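Local coordinates for geranyl diphosphate synthase small subunit (Antirrhinum majus, PDB 3QKC), which probably serves as the small subunit of a geranyl diphosphate synthase, partnering a catalytic chain in making the ten-carbon precursor of monoterpenes, at residues A[57-61]-A[244-249]; A[5-10]-A[251-255]; A[169-173]-A[225-229]; A[211-215]-A[233-237]; A[120-124]-A[140-145]. One frame throughout, in Å; residues are numbered along the deposited sequence.

Interaction 1: A[57-61]-A[244-249]; sequences CELVG and FGGEKI
Leu59 lays its two methyl branches over the turn that leads into helix 248-255. Leu59 CD1 is the busier of the two, 3.8 Å from Ile249 CG1 and 4.0 Å from Phe244 CB, while CD2 comes up obliquely to the phenyl ring. With CG anti to the backbone N (chi1 178°), the methyl end comes nearer the turn than the CB does. Beside it, Val60 CG1 touches the same ring at 4.1 Å from Phe244 CE1, and Leu205 of helix 199-219 packs on Leu59, Val60 and Phe244. A water ties the backbones together: it donates to Leu59 O at 3.0 Å and to Gly245 O at 3.2 Å, and sits at the Phe244 ring edge, in plane. On the other flank Lys248, bent at chi2 and chi4, presents CE to Glu58 OE2 at 3.4 Å. Lys248 NZ stays 4.6 Å from Glu58 OE2, opposite charges near but not paired; the carboxylate has a salt bridge to Arg64 and a probable, very short hydrogen bond to Tyr9 OH. Glu247 takes the N-cap position of helix 248-255, and helix 48-59 ends in a Schellman motif with Gly61, at positive phi, as its C-prime residue.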
# COMPACT_ATOMS: atom_id res chain seq x y z
N CYS A 57 13.90 -13.18 -12.79
CA CYS A 57 13.59 -12.57 -14.08
C CYS A 57 14.61 -12.92 -15.15
O CYS A 57 14.24 -13.25 -16.28
CB CYS A 57 13.47 -11.05 -13.94
SG CYS A 57 12.93 -10.22 -15.44
N GLU A 58 15.88 -12.86 -14.79
CA GLU A 58 16.98 -13.21 -15.70
C GLU A 58 16.99 -14.71 -16.02
O GLU A 58 17.12 -15.11 -17.19
CB GLU A 58 18.32 -12.74 -15.15
CG GLU A 58 18.49 -11.23 -15.21
CD GLU A 58 19.83 -10.74 -14.67
OE1 GLU A 58 20.22 -9.60 -15.00
OE2 GLU A 58 20.51 -11.48 -13.93
N LEU A 59 16.85 -15.53 -14.98
CA LEU A 59 16.66 -16.98 -15.13
C LEU A 59 15.74 -17.37 -16.29
O LEU A 59 16.01 -18.34 -16.99
CB LEU A 59 16.13 -17.59 -13.82
CG LEU A 59 15.84 -19.10 -13.80
CD1 LEU A 59 17.08 -19.92 -14.14
CD2 LEU A 59 15.28 -19.53 -12.46
N VAL A 60 14.65 -16.63 -16.49
CA VAL A 60 13.67 -16.99 -17.52
C VAL A 60 13.76 -16.17 -18.81
O VAL A 60 12.91 -16.28 -19.69
CB VAL A 60 12.20 -16.98 -16.98
CG1 VAL A 60 12.03 -18.01 -15.86
CG2 VAL A 60 11.82 -15.60 -16.50
N GLY A 61 14.80 -15.35 -18.92
CA GLY A 61 15.06 -14.59 -20.13
C GLY A 61 14.71 -13.11 -20.15
O GLY A 61 14.75 -12.48 -21.20
N PHE A 244 14.17 -25.52 -14.47
CA PHE A 244 14.80 -24.41 -15.19
C PHE A 244 16.24 -24.77 -15.51
O PHE A 244 16.68 -25.88 -15.19
CB PHE A 244 14.73 -23.13 -14.34
CG PHE A 244 13.34 -22.80 -13.86
CD1 PHE A 244 12.51 -21.98 -14.61
CD2 PHE A 244 12.87 -23.32 -12.66
CE1 PHE A 244 11.23 -21.68 -14.17
CE2 PHE A 244 11.59 -23.03 -12.22
CZ PHE A 244 10.76 -22.21 -12.97
N GLY A 245 16.97 -23.85 -16.13
CA GLY A 245 18.41 -24.03 -16.37
C GLY A 245 19.06 -22.85 -17.07
O GLY A 245 18.37 -21.91 -17.47
N GLY A 246 20.39 -22.90 -17.20
CA GLY A 246 21.12 -21.89 -17.97
C GLY A 246 22.17 -21.08 -17.22
O GLY A 246 22.45 -19.94 -17.60
N GLU A 247 22.73 -21.66 -16.17
CA GLU A 247 23.88 -21.07 -15.45
C GLU A 247 23.51 -19.96 -14.46
O GLU A 247 24.23 -19.75 -13.48
CB GLU A 247 24.95 -20.59 -16.44
CG GLU A 247 26.37 -20.68 -15.93
CD GLU A 247 27.36 -20.08 -16.92
OE1 GLU A 247 28.00 -19.07 -16.56
OE2 GLU A 247 27.48 -20.61 -18.05
N LYS A 248 22.41 -19.25 -14.71
CA LYS A 248 21.83 -18.38 -13.68
C LYS A 248 21.38 -19.27 -12.53
O LYS A 248 21.37 -18.85 -11.37
CB LYS A 248 20.65 -17.57 -14.22
CG LYS A 248 21.04 -16.44 -15.17
CD LYS A 248 21.57 -15.22 -14.43
CE LYS A 248 21.99 -14.12 -15.39
NZ LYS A 248 23.24 -14.48 -16.13
N ILE A 249 21.03 -20.51 -12.86
CA ILE A 249 20.71 -21.54 -11.86
C ILE A 249 21.83 -21.70 -10.84
O ILE A 249 21.56 -21.77 -9.63
CB ILE A 249 20.33 -22.90 -12.53
CG1 ILE A 249 18.80 -22.97 -12.71
CG2 ILE A 249 20.85 -24.09 -11.73
CD1 ILE A 249 18.19 -24.37 -12.61
O HOH W 1 15.22 -21.22 -17.16

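Interaction 2: A[5-10]-A[251-255]; sequences RTQTYR and LIRGV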
# COMPACT_ATOMS: atom_id res chain seq x y z
N ARG A 5 32.20 -15.08 -8.25
CA ARG A 5 31.23 -14.77 -9.31
C ARG A 5 29.85 -14.52 -8.71
O ARG A 5 29.17 -13.56 -9.04
CB ARG A 5 31.19 -15.91 -10.34
CG ARG A 5 30.24 -15.70 -11.52
CD ARG A 5 30.56 -14.42 -12.29
NE ARG A 5 30.43 -14.59 -13.73
CZ ARG A 5 29.30 -14.41 -14.42
NH1 ARG A 5 28.17 -14.05 -13.79
NH2 ARG A 5 29.29 -14.60 -15.73
N THR A 6 29.47 -15.41 -7.81
CA THR A 6 28.21 -15.36 -7.09
C THR A 6 28.03 -14.06 -6.29
O THR A 6 27.02 -13.38 -6.46
CB THR A 6 28.09 -16.59 -6.17
OG1 THR A 6 28.17 -17.77 -6.97
CG2 THR A 6 26.77 -16.58 -5.41
N GLN A 7 29.00 -13.73 -5.44
CA GLN A 7 28.96 -12.50 -4.63
C GLN A 7 28.91 -11.25 -5.50
O GLN A 7 28.09 -10.37 -5.26
CB GLN A 7 30.17 -12.42 -3.68
CG GLN A 7 30.16 -13.46 -2.56
CD GLN A 7 31.45 -13.51 -1.74
OE1 GLN A 7 32.52 -13.13 -2.23
NE2 GLN A 7 31.36 -13.98 -0.50
N THR A 8 29.80 -11.17 -6.49
CA THR A 8 29.80 -10.09 -7.47
C THR A 8 28.42 -9.96 -8.10
O THR A 8 27.90 -8.86 -8.24
CB THR A 8 30.88 -10.32 -8.57
OG1 THR A 8 32.18 -10.15 -8.00
CG2 THR A 8 30.70 -9.34 -9.75
N TYR A 9 27.82 -11.09 -8.45
CA TYR A 9 26.50 -11.10 -9.07
C TYR A 9 25.42 -10.56 -8.12
O TYR A 9 24.59 -9.75 -8.53
CB TYR A 9 26.15 -12.50 -9.60
CG TYR A 9 24.79 -12.60 -10.26
CD1 TYR A 9 24.56 -12.01 -11.50
CD2 TYR A 9 23.74 -13.28 -9.65
CE1 TYR A 9 23.31 -12.10 -12.12
CE2 TYR A 9 22.49 -13.38 -10.26
CZ TYR A 9 22.28 -12.79 -11.48
OH TYR A 9 21.04 -12.87 -12.07
N ARG A 10 25.44 -10.99 -6.86
CA ARG A 10 24.46 -10.49 -5.89
C ARG A 10 24.66 -9.00 -5.67
O ARG A 10 23.71 -8.23 -5.74
CB ARG A 10 24.51 -11.24 -4.56
CG ARG A 10 23.33 -10.89 -3.64
CD ARG A 10 23.47 -11.42 -2.23
NE ARG A 10 22.54 -10.73 -1.31
CZ ARG A 10 22.02 -11.26 -0.20
NH1 ARG A 10 22.31 -12.50 0.17
NH2 ARG A 10 21.20 -10.54 0.55
N LEU A 251 24.27 -19.51 -10.01
CA LEU A 251 24.44 -18.30 -9.23
C LEU A 251 23.34 -18.16 -8.17
O LEU A 251 23.62 -17.81 -7.01
CB LEU A 251 24.49 -17.07 -10.15
CG LEU A 251 25.62 -16.96 -11.19
CD1 LEU A 251 25.37 -15.78 -12.13
CD2 LEU A 251 26.99 -16.83 -10.56
N ILE A 252 22.10 -18.46 -8.56
CA ILE A 252 20.97 -18.48 -7.61
C ILE A 252 21.19 -19.53 -6.51
O ILE A 252 21.04 -19.22 -5.32
CB ILE A 252 19.60 -18.67 -8.34
CG1 ILE A 252 19.29 -17.46 -9.22
CG2 ILE A 252 18.47 -18.86 -7.32
CD1 ILE A 252 18.27 -17.73 -10.33
N ARG A 253 21.58 -20.75 -6.89
CA ARG A 253 21.95 -21.79 -5.92
C ARG A 253 23.06 -21.31 -4.99
O ARG A 253 23.03 -21.56 -3.77
CB ARG A 253 22.36 -23.09 -6.60
CG ARG A 253 21.18 -23.98 -6.96
CD ARG A 253 21.59 -25.13 -7.89
NE ARG A 253 20.41 -25.84 -8.40
CZ ARG A 253 20.43 -26.73 -9.39
NH1 ARG A 253 21.57 -27.05 -9.99
NH2 ARG A 253 19.30 -27.31 -9.77
N GLY A 254 24.03 -20.60 -5.57
CA GLY A 254 25.10 -19.96 -4.80
C GLY A 254 24.61 -18.91 -3.82
O GLY A 254 24.93 -18.98 -2.64
N VAL A 255 23.82 -17.95 -4.30
CA VAL A 255 23.27 -16.88 -3.46
C VAL A 255 22.58 -17.44 -2.21
O VAL A 255 22.68 -16.86 -1.13
CB VAL A 255 22.31 -15.93 -4.27
CG1 VAL A 255 21.49 -15.02 -3.35
CG2 VAL A 255 23.09 -15.09 -5.29
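Leu251 starts from a CB that already touches the tyrosine, lying 3.9 Å from Tyr9 CD2. Its chi1 of -61° sets CG anti to the carbonyl carbon, and the two methyls at its end meet different partners. Leu251 CD1 goes over the Tyr9 ring, almost centred on one face in a CH-pi contact, 3.8 Å from the centroid and 14° off the normal; it also lies 3.7 Å from Arg5 NH1. Leu251 CD2 turns to the start of helix 5-24, where it meets Arg5 CG at 3.6 Å and Thr6 OG1 at 3.9 Å. The threonine uses its other branch one turn further along: Thr6 CG2 presses on the backbone at Gly254 and comes 3.4 Å from Val255 N. A CB at Gly254 would run into that methyl; the glycine leaves room for it. Val255 CG2 then fills in against Thr6 CG2 and, more loosely, Arg10 CB. Putting an alanine at Tyr9 would probably leave Leu251 CD1 without the face it rests on and Glu58 without its probable phenol partner. The two helical segments cross nearly at right angles (87°), their axes 9.1 Å apart. Helix 48-59 backs the crossing, Ala55 touching both Tyr9 and Ile252, while helix 227-241 packs on Arg253 from the far side of helix 248-255.

Interaction 3: A[169-173]-A[225-229]; sequences LELIE and GFEGR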
# COMPACT_ATOMS: atom_id res chain seq x y z
N LEU A 169 8.36 -23.93 18.27
CA LEU A 169 9.09 -23.99 17.00
C LEU A 169 8.22 -23.88 15.74
O LEU A 169 8.63 -23.26 14.77
CB LEU A 169 9.97 -25.26 16.93
CG LEU A 169 11.47 -25.21 17.27
CD1 LEU A 169 11.76 -24.59 18.64
CD2 LEU A 169 12.11 -26.60 17.15
N GLU A 170 7.04 -24.49 15.76
CA GLU A 170 6.12 -24.45 14.61
C GLU A 170 5.55 -23.05 14.39
O GLU A 170 5.35 -22.64 13.26
CB GLU A 170 4.97 -25.45 14.76
CG GLU A 170 5.36 -26.91 14.53
CD GLU A 170 5.69 -27.66 15.81
OE1 GLU A 170 5.65 -27.06 16.91
OE2 GLU A 170 5.98 -28.88 15.72
N LEU A 171 5.29 -22.35 15.50
CA LEU A 171 4.81 -20.98 15.48
C LEU A 171 5.92 -20.05 14.98
O LEU A 171 5.63 -19.11 14.26
CB LEU A 171 4.34 -20.54 16.88
CG LEU A 171 4.16 -19.05 17.18
CD1 LEU A 171 3.07 -18.43 16.33
CD2 LEU A 171 3.89 -18.77 18.67
N ILE A 172 7.16 -20.33 15.38
CA ILE A 172 8.32 -19.56 14.92
C ILE A 172 8.53 -19.76 13.42
O ILE A 172 8.64 -18.77 12.67
CB ILE A 172 9.60 -19.90 15.71
CG1 ILE A 172 9.50 -19.36 17.14
CG2 ILE A 172 10.84 -19.32 15.03
CD1 ILE A 172 10.53 -19.93 18.10
N GLU A 173 8.56 -21.02 12.99
CA GLU A 173 8.65 -21.33 11.57
C GLU A 173 7.54 -20.65 10.78
O GLU A 173 7.81 -20.05 9.74
CB GLU A 173 8.62 -22.85 11.31
CG GLU A 173 8.88 -23.21 9.84
CD GLU A 173 9.01 -24.70 9.58
OE1 GLU A 173 9.04 -25.50 10.55
OE2 GLU A 173 9.09 -25.07 8.39
N GLY A 225 17.42 -24.93 16.87
CA GLY A 225 16.40 -25.98 16.95
C GLY A 225 15.87 -26.40 15.58
O GLY A 225 14.97 -27.25 15.49
N PHE A 226 16.46 -25.84 14.53
CA PHE A 226 15.92 -25.88 13.18
C PHE A 226 16.76 -26.58 12.11
O PHE A 226 16.29 -26.75 10.98
CB PHE A 226 15.61 -24.45 12.70
CG PHE A 226 14.53 -23.77 13.49
CD1 PHE A 226 14.82 -22.68 14.31
CD2 PHE A 226 13.20 -24.20 13.40
CE1 PHE A 226 13.82 -22.04 15.04
CE2 PHE A 226 12.20 -23.57 14.12
CZ PHE A 226 12.51 -22.49 14.94
N GLU A 227 17.99 -26.99 12.44
CA GLU A 227 18.91 -27.55 11.44
C GLU A 227 18.27 -28.56 10.47
O GLU A 227 18.49 -28.48 9.26
CB GLU A 227 20.16 -28.17 12.09
CG GLU A 227 21.37 -27.24 12.14
CD GLU A 227 22.70 -27.96 11.92
OE1 GLU A 227 22.95 -29.00 12.58
OE2 GLU A 227 23.51 -27.47 11.10
N GLY A 228 17.47 -29.48 11.02
CA GLY A 228 16.79 -30.50 10.22
C GLY A 228 15.74 -29.94 9.28
O GLY A 228 15.62 -30.37 8.12
N ARG A 229 14.97 -28.96 9.77
CA ARG A 229 13.97 -28.28 8.94
C ARG A 229 14.65 -27.48 7.82
O ARG A 229 14.16 -27.46 6.68
CB ARG A 229 13.10 -27.36 9.81
CG ARG A 229 11.62 -27.28 9.41
CD ARG A 229 11.34 -27.68 7.98
NE ARG A 229 10.05 -27.20 7.51
CZ ARG A 229 9.34 -27.77 6.53
NH1 ARG A 229 9.78 -28.86 5.92
NH2 ARG A 229 8.18 -27.24 6.18
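Glu173 OE2 takes two N-H groups from one guanidinium, that of Arg229. The stronger bond comes from Arg229 NE, nearly straight at 171° but modelled at a very short 2.5 Å to Glu173 OE2, a length best not taken literally. Arg229 NH2 adds a weak bond to Glu173 OE2, 3.2 Å long and bent to 126°. The oxygen lies at the edge of the guanidinium, yet the carboxylate plane is turned 61° from it, so this salt bridge rests on one oxygen and not on a two-pronged match. Glu173 OE1 lies instead beside the arginine's aliphatic part, 3.3 Å from Arg229 CG. The glutamate chain runs straight out from its helix, while the arginine bends at chi2 to meet it; Arg229 NH1 has a further acidic partner in Glu232. In this all-helical prenyltransferase fold, the bridge joins the first turn of the long helix 169-195 to the start of helix 227-241. Next to the bridge, Phe226 slots its ring end against helix 169-195: its CE2 is 3.6 Å from Leu169 CG, and its CZ 3.6 Å from Ile172 CG2. The carbonyl oxygen Leu169 O sits in the ring plane at the edge, 3.6 Å from Phe226 CE2. Leu169 CD2 reaches on past the ring to Gly225 O at 3.4 Å, covering the loop just before the helix begins.

Interaction 4: A[211-215]-A[233-237]; sequences YVGTV and LKELA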
# COMPACT_ATOMS: atom_id res chain seq x y z
N TYR A 211 10.54 -21.23 0.08
CA TYR A 211 11.44 -22.13 0.80
C TYR A 211 12.71 -21.41 1.25
O TYR A 211 13.06 -21.46 2.42
CB TYR A 211 11.77 -23.39 -0.02
CG TYR A 211 10.57 -24.19 -0.50
CD1 TYR A 211 10.56 -24.75 -1.78
CD2 TYR A 211 9.45 -24.40 0.32
CE1 TYR A 211 9.46 -25.49 -2.25
CE2 TYR A 211 8.35 -25.12 -0.13
CZ TYR A 211 8.36 -25.67 -1.41
OH TYR A 211 7.30 -26.40 -1.87
N VAL A 212 13.39 -20.74 0.33
CA VAL A 212 14.60 -19.98 0.69
C VAL A 212 14.33 -18.79 1.62
O VAL A 212 15.17 -18.46 2.46
CB VAL A 212 15.42 -19.54 -0.55
CG1 VAL A 212 16.02 -20.77 -1.24
CG2 VAL A 212 14.60 -18.70 -1.52
N GLY A 213 13.15 -18.16 1.49
CA GLY A 213 12.76 -17.08 2.39
C GLY A 213 12.49 -17.56 3.79
O GLY A 213 12.91 -16.93 4.78
N THR A 214 11.80 -18.70 3.90
CA THR A 214 11.62 -19.35 5.19
C THR A 214 12.98 -19.70 5.82
O THR A 214 13.19 -19.45 7.01
CB THR A 214 10.72 -20.59 5.09
OG1 THR A 214 9.45 -20.22 4.54
CG2 THR A 214 10.52 -21.23 6.46
N VAL A 215 13.89 -20.26 5.03
CA VAL A 215 15.26 -20.52 5.52
C VAL A 215 15.95 -19.23 6.00
O VAL A 215 16.50 -19.20 7.09
CB VAL A 215 16.11 -21.28 4.48
CG1 VAL A 215 17.61 -21.25 4.85
CG2 VAL A 215 15.60 -22.71 4.33
N LEU A 233 13.92 -27.90 3.90
CA LEU A 233 13.47 -26.81 3.01
C LEU A 233 14.43 -26.50 1.86
O LEU A 233 13.99 -26.23 0.74
CB LEU A 233 13.14 -25.53 3.79
CG LEU A 233 11.84 -25.53 4.61
CD1 LEU A 233 11.97 -24.63 5.82
CD2 LEU A 233 10.60 -25.16 3.79
N LYS A 234 15.73 -26.56 2.13
CA LYS A 234 16.75 -26.39 1.09
C LYS A 234 16.60 -27.41 -0.04
O LYS A 234 16.81 -27.08 -1.21
CB LYS A 234 18.16 -26.48 1.67
CG LYS A 234 18.58 -25.25 2.46
CD LYS A 234 20.08 -25.20 2.66
CE LYS A 234 20.50 -23.85 3.20
NZ LYS A 234 21.97 -23.67 3.08
N GLU A 235 16.25 -28.64 0.32
CA GLU A 235 16.05 -29.72 -0.64
C GLU A 235 14.85 -29.44 -1.54
O GLU A 235 14.90 -29.67 -2.74
CB GLU A 235 15.89 -31.07 0.06
CG GLU A 235 17.17 -31.58 0.68
CD GLU A 235 17.09 -33.03 1.12
OE1 GLU A 235 17.88 -33.84 0.59
OE2 GLU A 235 16.24 -33.36 1.98
N LEU A 236 13.77 -28.92 -0.94
CA LEU A 236 12.58 -28.52 -1.70
C LEU A 236 12.89 -27.38 -2.66
O LEU A 236 12.36 -27.34 -3.77
CB LEU A 236 11.43 -28.14 -0.77
CG LEU A 236 10.76 -29.24 0.05
CD1 LEU A 236 9.77 -28.61 1.02
CD2 LEU A 236 10.07 -30.27 -0.84
N ALA A 237 13.75 -26.45 -2.22
CA ALA A 237 14.17 -25.33 -3.06
C ALA A 237 14.86 -25.85 -4.31
O ALA A 237 14.56 -25.41 -5.42
CB ALA A 237 15.07 -24.38 -2.28
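The Tyr211 ring carries Leu236 CB on one face, in a CH-pi contact 3.8 Å from the centroid and displaced toward the rim on the CD1-CE1 side. Leu236 CD1 follows across the ring to Tyr211 CE2 at 3.9 Å, so the leucine spans the ring from one side to the other. Two further groups approach obliquely: Leu233 CD2, 3.7 Å from Tyr211 CD2, and the backbone nitrogen of Ala237, 3.6 Å from Tyr211 CD1. The ring owes its place to chi1 of -55°, which sets CG anti to the carbonyl carbon and sends the phenol across the neighbouring helix, over Leu236. A glycine in place of Tyr211 would probably open a gap beside Leu236 and Leu233 and leave both leucines free to turn. Where the ring leaves off, Leu233 takes over: its CD1 touches Thr214 CG2, and its CB lies 3.8 Å from Val215 CG2. The small Ala237 CB fits between Val212 CG1, at 3.9 Å, and Tyr211 CB. Thr214 keeps its hydroxyl for its own helix, bonded to Leu210 O, and turns only the methyl to Leu233. Lys234 starts away at its CB, but its CE still touches Val215 CG1, and its amine is bonded to Glu257 O near the end of the modelled chain. Segments 211-215 and 233-237, of helices 199-219 and 227-241, run roughly antiparallel, at 153° with axes 8.9 Å apart; helix 169-195 lines one side through Lys177 and Glu173, while the C-terminal tail, through Phe256, covers Val212.

Interaction 5: A[120-124]-A[140-145]; sequences LELMA and AIIELT
Segments 120-124 and 140-145 run nearly antiparallel, 169° between directions, with axes 10.3 Å apart, a spacing at which side chains do most of the touching. Met123 carries much of the contact. Its CG stands anti to the backbone N (chi1 180°), which sends the chain straight at the other helix, and CG there meets both Ile141 CG1 at 3.8 Å and Leu144 CD1 at 3.9 Å. The chain then bends at chi2 and chi3, bringing SD alongside Ala140 CB at 4.0 Å; this small residue accommodates the sulfur. One turn before the methionine, Leu120 CD2 lands on Leu144 CB at 3.6 Å, the two leucines passing each other in opposite directions, with Thr145 CG2 a little further off. Next to it, Ile141 CD1 rests against both CA and CB of Ala124, each 3.9 Å away. All the touching residues are buried and the interface is apolar. The one hydroxyl close by turns back to its own helix: Thr145 OG1 donates to Ile142 O at 2.7 Å, tilted 33° from the carbonyl plane, which leaves the methyl for Leu120. Helix 68-85 packs over one flank, its Ala69 and Ala70 on Met123 and its Ala73 and Val74 on Leu144, while Cys186 of helix 169-195 also reaches Leu144. The second subunit lies close as well: its own Leu120 packs on Leu120, its Leu138 on Ile141 and its Glu121 on Thr145, so helices 105-126 and 134-148 both belong to the dimer interface.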
# COMPACT_ATOMS: atom_id res chain seq x y z
N LEU A 120 4.45 0.34 -4.80
CA LEU A 120 3.41 -0.06 -5.77
C LEU A 120 3.18 0.97 -6.86
O LEU A 120 2.82 0.61 -7.98
CB LEU A 120 2.08 -0.37 -5.07
CG LEU A 120 2.16 -1.40 -3.94
CD1 LEU A 120 0.92 -1.32 -3.09
CD2 LEU A 120 2.34 -2.78 -4.52
N GLU A 121 3.37 2.24 -6.52
CA GLU A 121 3.33 3.33 -7.50
C GLU A 121 4.50 3.23 -8.50
O GLU A 121 4.29 3.37 -9.70
CB GLU A 121 3.35 4.70 -6.82
CG GLU A 121 3.17 5.87 -7.78
CD GLU A 121 3.33 7.24 -7.12
OE1 GLU A 121 3.27 7.36 -5.88
OE2 GLU A 121 3.51 8.22 -7.87
N LEU A 122 5.73 3.00 -8.01
CA LEU A 122 6.88 2.81 -8.93
C LEU A 122 6.60 1.65 -9.89
O LEU A 122 6.75 1.77 -11.10
CB LEU A 122 8.18 2.54 -8.18
CG LEU A 122 8.80 3.53 -7.18
CD1 LEU A 122 10.14 2.99 -6.69
CD2 LEU A 122 8.99 4.90 -7.80
N MET A 123 6.17 0.52 -9.33
CA MET A 123 5.82 -0.66 -10.11
C MET A 123 4.71 -0.37 -11.12
O MET A 123 4.82 -0.75 -12.29
CB MET A 123 5.44 -1.82 -9.16
CG MET A 123 5.05 -3.13 -9.83
SD MET A 123 6.41 -4.16 -10.42
CE MET A 123 6.72 -3.48 -12.03
N ALA A 124 3.65 0.32 -10.67
CA ALA A 124 2.55 0.73 -11.55
C ALA A 124 2.97 1.70 -12.66
O ALA A 124 2.42 1.66 -13.76
CB ALA A 124 1.40 1.31 -10.74
N ALA A 140 1.98 -8.41 -11.25
CA ALA A 140 3.11 -8.16 -10.36
C ALA A 140 2.65 -7.38 -9.12
O ALA A 140 3.14 -7.60 -8.02
CB ALA A 140 4.22 -7.38 -11.10
N ILE A 141 1.69 -6.49 -9.34
CA ILE A 141 1.13 -5.65 -8.30
C ILE A 141 0.31 -6.50 -7.33
O ILE A 141 0.42 -6.35 -6.10
CB ILE A 141 0.32 -4.51 -8.93
CG1 ILE A 141 1.28 -3.37 -9.27
CG2 ILE A 141 -0.83 -4.04 -8.02
CD1 ILE A 141 0.82 -2.52 -10.41
N ILE A 142 -0.46 -7.42 -7.90
CA ILE A 142 -1.19 -8.41 -7.12
C ILE A 142 -0.24 -9.16 -6.19
O ILE A 142 -0.54 -9.31 -4.99
CB ILE A 142 -1.96 -9.38 -8.01
CG1 ILE A 142 -3.13 -8.66 -8.67
CG2 ILE A 142 -2.47 -10.54 -7.19
CD1 ILE A 142 -3.52 -9.20 -10.04
N GLU A 143 0.90 -9.59 -6.72
CA GLU A 143 1.92 -10.30 -5.93
C GLU A 143 2.44 -9.48 -4.76
O GLU A 143 2.59 -9.99 -3.66
CB GLU A 143 3.11 -10.72 -6.79
CG GLU A 143 2.89 -11.97 -7.61
CD GLU A 143 2.49 -13.17 -6.78
OE1 GLU A 143 3.18 -13.50 -5.80
OE2 GLU A 143 1.49 -13.80 -7.12
N LEU A 144 2.78 -8.22 -5.03
CA LEU A 144 3.31 -7.32 -4.01
C LEU A 144 2.27 -6.95 -2.95
O LEU A 144 2.61 -6.80 -1.80
CB LEU A 144 3.90 -6.06 -4.65
CG LEU A 144 5.16 -6.30 -5.48
CD1 LEU A 144 5.12 -5.55 -6.82
CD2 LEU A 144 6.41 -5.97 -4.68
N THR A 145 1.01 -6.77 -3.35
CA THR A 145 -0.06 -6.49 -2.39
C THR A 145 -0.28 -7.69 -1.46
O THR A 145 -0.65 -7.53 -0.29
CB THR A 145 -1.39 -6.12 -3.06
OG1 THR A 145 -1.83 -7.20 -3.89
CG2 THR A 145 -1.27 -4.83 -3.88

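Interactions 1 and 2 share helix 248-255, their centres 12 Å apart, and Glu58 meets Tyr9 between them. Interactions 3 and 4 share helix 227-241, also 12 Å apart, with Glu173 touching Leu233 and Thr214. Interaction 5 stands alone at the dimer interface, across the chain's centre from interactions 3 and 4, with centres 31 and 24 Å away. Along the sequence, interaction 2 joins the first helix to the last and interaction 1 closes a shorter span within it; interaction 5 comes next, before 3 and 4, whose segments alternate. The C-terminal helices are thus fastened both to the N-terminal region and to the helices preceding them.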